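Local coordinates for carbohydrate kinase, FGGY (Rhodospirillum rubrum, PDB 3IFR), which probably phosphorylates D-xylulose at the expense of ATP, as a carbohydrate kinase of the FGGY family with the actin-like ATPase fold, at residues Met85-Val90 with Ser102-Ser106; Thr159-Asp165 with Arg175-Trp181. All coordinates share one frame; numbering follows the deposited sequence.

Contact 1: residues Met85-Val90 with Ser102-Ser106; sequences MLPAVV and SIQQS
Val-89 and Ile-103 face each other as a hydrogen-bonded pair of a single antiparallel beta bridge. Its Val-89 side lies in the loop that follows core strand 77-84, its Ile-103 side on short strand 102-103, both within the N-terminal FGGY domain. Val-89 N donates to Ile-103 O at 2.9 Å, and Ile-103 N donates back to Val-89 O at 3.1 Å. Ser-102 CA adds a CH...O contact to Val-89 O. Beyond the bridge, backbone pairing gives way to side chains. Selenomethionine Met-85 bends at chi2 and chi3 (-64° and -84°) and passes the two glutamine amides. Its CG lies near Gln-105 NE2, and its SE and CE both lie 3.4 Å from Gln-104 NE2. Gln-105 runs at about a right angle to Met-85 and to Pro-87, whose CD packs on Gln-105 CB at 3.9 Å. A cis peptide bond precedes Pro-87, and a phosphate ion, probably from the crystallisation liquor, lies near its ring. Trp-55 of helix 52-70 touches Met-85, Val-90, Ser-102 and Gln-104. Helix 139-149 packs on Val-89 and Ile-103 through Lys-142. The Gln-104 amide is held within its own segment: Ser-102 OG donates to Gln-104 OE1 at 2.7 Å, from 26° off the carbonyl plane.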
loop_
_atom_site.group_PDB
_atom_site.type_symbol
_atom_site.label_atom_id
_atom_site.label_comp_id
_atom_site.label_asym_id
_atom_site.label_seq_id
_atom_site.Cartn_x
_atom_site.Cartn_y
_atom_site.Cartn_z
HETATM N N MSE A 85 -1.747 -7.816 -2.770
HETATM C CA MSE A 85 -2.696 -6.791 -2.330
HETATM C C MSE A 85 -3.571 -7.272 -1.146
HETATM O O MSE A 85 -3.791 -8.465 -0.968
HETATM C CB MSE A 85 -3.515 -6.295 -3.521
HETATM C CG MSE A 85 -4.826 -7.042 -3.773
HETATM SE SE MSE A 85 -4.748 -8.965 -4.274
HETATM C CE MSE A 85 -4.439 -8.864 -6.237
ATOM N N LEU A 86 -4.045 -6.343 -0.329
ATOM C CA LEU A 86 -4.949 -6.680 0.774
ATOM C C LEU A 86 -5.834 -5.462 1.104
ATOM O O LEU A 86 -5.553 -4.334 0.678
ATOM C CB LEU A 86 -4.148 -7.097 2.041
ATOM C CG LEU A 86 -3.383 -6.020 2.832
ATOM C CD1 LEU A 86 -2.878 -6.534 4.191
ATOM C CD2 LEU A 86 -2.207 -5.451 2.014
ATOM N N PRO A 87 -6.923 -5.694 1.838
ATOM C CA PRO A 87 -7.409 -7.051 2.127
ATOM C C PRO A 87 -8.272 -7.548 0.969
ATOM O O PRO A 87 -9.272 -6.904 0.625
ATOM C CB PRO A 87 -8.283 -6.860 3.358
ATOM C CG PRO A 87 -8.096 -5.421 3.797
ATOM C CD PRO A 87 -7.643 -4.666 2.597
ATOM N N ALA A 88 -7.875 -8.654 0.340
ATOM C CA ALA A 88 -8.706 -9.252 -0.664
ATOM C C ALA A 88 -9.598 -10.175 0.149
ATOM O O ALA A 88 -9.242 -10.582 1.269
ATOM C CB ALA A 88 -7.869 -10.023 -1.665
ATOM N N VAL A 89 -10.778 -10.465 -0.376
ATOM C CA VAL A 89 -11.681 -11.398 0.270
ATOM C C VAL A 89 -11.839 -12.619 -0.612
ATOM O O VAL A 89 -12.427 -12.545 -1.696
ATOM C CB VAL A 89 -13.063 -10.769 0.502
ATOM C CG1 VAL A 89 -14.065 -11.814 0.998
ATOM C CG2 VAL A 89 -12.962 -9.582 1.485
ATOM N N VAL A 90 -11.297 -13.733 -0.131
ATOM C CA VAL A 90 -11.384 -15.042 -0.768
ATOM C C VAL A 90 -12.197 -15.961 0.138
ATOM O O VAL A 90 -11.884 -16.043 1.345
ATOM C CB VAL A 90 -9.955 -15.647 -0.917
ATOM C CG1 VAL A 90 -10.021 -17.039 -1.554
ATOM C CG2 VAL A 90 -9.113 -14.743 -1.762
ATOM N N SER A 102 -12.764 -13.566 -6.043
ATOM C CA SER A 102 -12.232 -12.716 -4.996
ATOM C C SER A 102 -12.712 -11.286 -5.176
ATOM O O SER A 102 -12.659 -10.741 -6.284
ATOM C CB SER A 102 -10.707 -12.735 -5.028
ATOM O OG SER A 102 -10.154 -11.648 -4.307
ATOM N N ILE A 103 -13.134 -10.679 -4.074
ATOM C CA ILE A 103 -13.483 -9.255 -4.054
ATOM C C ILE A 103 -12.252 -8.473 -3.581
ATOM O O ILE A 103 -11.781 -8.663 -2.452
ATOM C CB ILE A 103 -14.729 -8.961 -3.147
ATOM C CG1 ILE A 103 -15.903 -9.895 -3.513
ATOM C CG2 ILE A 103 -15.148 -7.523 -3.281
ATOM C CD1 ILE A 103 -17.099 -9.908 -2.499
ATOM N N GLN A 104 -11.732 -7.613 -4.469
ATOM C CA GLN A 104 -10.544 -6.783 -4.220
ATOM C C GLN A 104 -10.754 -5.597 -3.236
ATOM O O GLN A 104 -11.889 -5.234 -2.941
ATOM C CB GLN A 104 -10.023 -6.277 -5.558
ATOM C CG GLN A 104 -9.886 -7.398 -6.533
ATOM C CD GLN A 104 -8.930 -8.499 -6.017
ATOM O OE1 GLN A 104 -9.325 -9.629 -5.836
ATOM N NE2 GLN A 104 -7.694 -8.145 -5.771
ATOM N N GLN A 105 -9.678 -4.980 -2.736
ATOM C CA GLN A 105 -9.876 -3.823 -1.851
ATOM C C GLN A 105 -10.371 -2.558 -2.540
ATOM O O GLN A 105 -11.038 -1.743 -1.950
ATOM C CB GLN A 105 -8.660 -3.506 -0.966
ATOM C CG GLN A 105 -7.338 -3.998 -1.456
ATOM C CD GLN A 105 -7.077 -3.637 -2.886
ATOM O OE1 GLN A 105 -6.951 -2.457 -3.222
ATOM N NE2 GLN A 105 -6.952 -4.656 -3.745
ATOM N N SER A 106 -10.084 -2.379 -3.804
ATOM C CA SER A 106 -10.721 -1.258 -4.486
ATOM C C SER A 106 -12.226 -1.460 -4.737
ATOM O O SER A 106 -12.868 -0.578 -5.276
ATOM C CB SER A 106 -10.027 -1.025 -5.803
ATOM O OG SER A 106 -9.967 -2.253 -6.510
#

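Contact 2: residues Thr159-Asp165 with Arg175-Trp181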
loop_
_atom_site.group_PDB
_atom_site.type_symbol
_atom_site.label_atom_id
_atom_site.label_comp_id
_atom_site.label_asym_id
_atom_site.label_seq_id
_atom_site.Cartn_x
_atom_site.Cartn_y
_atom_site.Cartn_z
ATOM N N THR A 159 -13.749 -21.096 5.182
ATOM C CA THR A 159 -12.541 -20.271 5.332
ATOM C C THR A 159 -12.666 -18.962 4.555
ATOM O O THR A 159 -13.038 -18.928 3.354
ATOM C CB THR A 159 -11.302 -21.044 4.834
ATOM O OG1 THR A 159 -11.137 -22.257 5.589
ATOM C CG2 THR A 159 -10.041 -20.205 4.913
ATOM N N VAL A 160 -12.350 -17.877 5.243
ATOM C CA VAL A 160 -12.214 -16.589 4.597
ATOM C C VAL A 160 -10.774 -16.136 4.825
ATOM O O VAL A 160 -10.244 -16.263 5.949
ATOM C CB VAL A 160 -13.215 -15.553 5.150
ATOM C CG1 VAL A 160 -13.089 -15.426 6.698
ATOM C CG2 VAL A 160 -12.995 -14.215 4.488
ATOM N N CYS A 161 -10.142 -15.674 3.740
ATOM C CA CYS A 161 -8.751 -15.263 3.751
ATOM C C CYS A 161 -8.448 -14.284 2.616
ATOM O O CYS A 161 -9.340 -13.954 1.847
ATOM C CB CYS A 161 -7.831 -16.489 3.653
ATOM S SG CYS A 161 -7.872 -17.363 2.066
ATOM N N GLY A 162 -7.189 -13.859 2.495
ATOM C CA GLY A 162 -6.814 -12.854 1.535
ATOM C C GLY A 162 -6.090 -13.527 0.402
ATOM O O GLY A 162 -6.011 -14.750 0.369
ATOM N N SER A 163 -5.527 -12.738 -0.515
ATOM C CA SER A 163 -4.991 -13.302 -1.741
ATOM C C SER A 163 -3.735 -14.090 -1.464
ATOM O O SER A 163 -3.673 -15.259 -1.769
ATOM C CB SER A 163 -4.664 -12.207 -2.735
ATOM O OG SER A 163 -3.802 -11.280 -2.102
ATOM N N TYR A 164 -2.736 -13.452 -0.878
ATOM C CA TYR A 164 -1.480 -14.144 -0.610
ATOM C C TYR A 164 -1.686 -15.237 0.475
ATOM O O TYR A 164 -0.987 -16.274 0.466
ATOM C CB TYR A 164 -0.280 -13.143 -0.356
ATOM C CG TYR A 164 -0.472 -12.146 0.798
ATOM C CD1 TYR A 164 -0.248 -12.531 2.144
ATOM C CD2 TYR A 164 -0.912 -10.848 0.557
ATOM C CE1 TYR A 164 -0.464 -11.625 3.208
ATOM C CE2 TYR A 164 -1.109 -9.946 1.580
ATOM C CZ TYR A 164 -0.893 -10.328 2.906
ATOM O OH TYR A 164 -1.107 -9.414 3.920
ATOM N N ASP A 165 -2.660 -15.058 1.380
ATOM C CA ASP A 165 -2.943 -16.170 2.319
ATOM C C ASP A 165 -3.369 -17.432 1.539
ATOM O O ASP A 165 -2.998 -18.577 1.852
ATOM C CB ASP A 165 -4.068 -15.825 3.285
ATOM C CG ASP A 165 -3.808 -14.559 4.088
ATOM O OD1 ASP A 165 -2.695 -14.394 4.632
ATOM O OD2 ASP A 165 -4.765 -13.744 4.225
ATOM N N ARG A 175 -3.042 -23.659 7.309
ATOM C CA ARG A 175 -4.203 -22.797 7.232
ATOM C C ARG A 175 -4.043 -21.600 8.167
ATOM O O ARG A 175 -4.321 -21.712 9.342
ATOM C CB ARG A 175 -5.445 -23.592 7.591
ATOM C CG ARG A 175 -6.762 -23.000 7.120
ATOM C CD ARG A 175 -7.923 -23.722 7.832
ATOM N NE ARG A 175 -9.190 -23.032 7.681
ATOM C CZ ARG A 175 -9.810 -22.426 8.672
ATOM N NH1 ARG A 175 -9.271 -22.429 9.874
ATOM N NH2 ARG A 175 -10.962 -21.832 8.467
ATOM N N VAL A 176 -3.556 -20.465 7.656
ATOM C CA VAL A 176 -3.405 -19.266 8.477
ATOM C C VAL A 176 -3.689 -18.028 7.659
ATOM O O VAL A 176 -3.751 -18.095 6.442
ATOM C CB VAL A 176 -1.985 -19.127 9.101
ATOM C CG1 VAL A 176 -1.604 -20.384 9.929
ATOM C CG2 VAL A 176 -0.921 -18.747 8.032
ATOM N N VAL A 177 -3.861 -16.887 8.320
ATOM C CA VAL A 177 -3.773 -15.617 7.615
ATOM C C VAL A 177 -2.733 -14.676 8.243
ATOM O O VAL A 177 -2.460 -14.754 9.438
ATOM C CB VAL A 177 -5.136 -14.924 7.543
ATOM C CG1 VAL A 177 -6.035 -15.727 6.667
ATOM C CG2 VAL A 177 -5.723 -14.752 8.930
ATOM N N ASP A 178 -2.139 -13.807 7.423
ATOM C CA ASP A 178 -1.308 -12.708 7.892
ATOM C C ASP A 178 -2.093 -11.921 8.961
ATOM O O ASP A 178 -3.306 -11.612 8.767
ATOM C CB ASP A 178 -1.011 -11.806 6.691
ATOM C CG ASP A 178 -0.009 -10.707 6.975
ATOM O OD1 ASP A 178 0.504 -10.586 8.105
ATOM O OD2 ASP A 178 0.260 -9.936 6.018
ATOM N N ARG A 179 -1.422 -11.643 10.082
ATOM C CA ARG A 179 -1.885 -10.659 11.054
ATOM C C ARG A 179 -2.432 -9.431 10.327
ATOM O O ARG A 179 -3.425 -8.848 10.720
ATOM C CB ARG A 179 -0.699 -10.161 11.934
ATOM C CG ARG A 179 -0.161 -11.127 13.023
ATOM C CD ARG A 179 0.852 -10.418 14.011
ATOM N NE ARG A 179 1.991 -9.788 13.301
ATOM C CZ ARG A 179 3.025 -9.161 13.882
ATOM N NH1 ARG A 179 3.985 -8.645 13.136
ATOM N NH2 ARG A 179 3.122 -9.070 15.198
ATOM N N ASN A 180 -1.728 -8.984 9.296
ATOM C CA ASN A 180 -2.089 -7.711 8.705
ATOM C C ASN A 180 -3.379 -7.802 7.868
ATOM O O ASN A 180 -4.159 -6.854 7.802
ATOM C CB ASN A 180 -0.917 -7.179 7.880
ATOM C CG ASN A 180 0.022 -6.267 8.690
ATOM O OD1 ASN A 180 -0.423 -5.448 9.517
ATOM N ND2 ASN A 180 1.322 -6.386 8.423
ATOM N N TRP A 181 -3.581 -8.941 7.211
ATOM C CA TRP A 181 -4.850 -9.180 6.557
ATOM C C TRP A 181 -5.984 -9.090 7.617
ATOM O O TRP A 181 -6.995 -8.384 7.418
ATOM C CB TRP A 181 -4.844 -10.526 5.814
ATOM C CG TRP A 181 -6.111 -10.786 5.122
ATOM C CD1 TRP A 181 -6.448 -10.397 3.853
ATOM C CD2 TRP A 181 -7.252 -11.472 5.650
ATOM N NE1 TRP A 181 -7.731 -10.797 3.571
ATOM C CE2 TRP A 181 -8.245 -11.461 4.655
ATOM C CE3 TRP A 181 -7.534 -12.101 6.877
ATOM C CZ2 TRP A 181 -9.508 -12.042 4.850
ATOM C CZ3 TRP A 181 -8.765 -12.681 7.064
ATOM C CH2 TRP A 181 -9.746 -12.642 6.066
#
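Asp-165 and Tyr-164, in the first turn of helix 163-172, bond to Asp-178, the N-cap residue of helix 179-185. Asp-178 N points almost straight at Asp-165 OD1 (2.9 Å, 170°) and meets it from above the carboxylate plane. Tyr-164 OH donates to Asp-178 OD2 at 2.6 Å, on the anti side of that carboxylate. The other oxygen, Asp-178 OD1, accepts from Asn-180 N in a capping bond. Asp-178 thus joins the tyrosine to the helix start. Asp-165 also works with both oxygens. Its OD2 takes Gly-162 N through the anti lone pair, which ties the carboxylate to the N-cap of its own helix. At the far end, the extended Arg-175 grips Thr-159 OG1 side-on with two nitrogens. Arg-175 NH2 lies 2.9 Å and Arg-175 NE 3.0 Å from Thr-159 OG1, which is in the guanidinium plane. Arg-175 NH2 also bonds to Ser-208 O.

Trp-181 packs against 159-165 with one face of its indole. With CG anti to the backbone N (chi1 -179°), the indole reaches back over Cys-161 and Gly-162. That face receives Cys-161 CA in a CH-pi contact, 3.8 Å from the centroid of the Trp-181 six-membered ring. Asp-165 OD2 sits over the same face, its carboxylate perpendicular to the ring. Gly-162 has no side chain, so its CA can come within 3.0 Å of Trp-181 NE1, which donates to Ala-88 O. Val-177 CG1 packs on Cys-161 CB at 3.6 Å.

Two successive short strand-to-helix connections of the N-terminal FGGY domain meet here. Strand 159-161 pairs antiparallel with strand 90-92, and strand 177-178 pairs parallel with strand 213-214. Ala-244 of strand 238-244 touches Tyr-164, Asp-178 and Asn-180, where helix 179-185 begins.

The chain leaves core strand 77-84 through 85-90, runs along short strand 90-92 and returns at 102-106. Contact 1 closes that loop of 11 residues. Helices 111-120, 123-130, 139-149 and 151-155 follow before strand 159-161. Contact 2 then closes a second loop, mostly helix 163-172, between 159-165 and 175-181. The two contacts come in series, neither nested nor crossed, yet they touch in space with centres about 11 Å apart. Val-90 N and Cys-161 O, 2.8 Å apart, probably bond them, alongside the indole already bonded to the 85-90 loop. Together they tie the end of a core strand to two helix starts within the N-terminal FGGY domain.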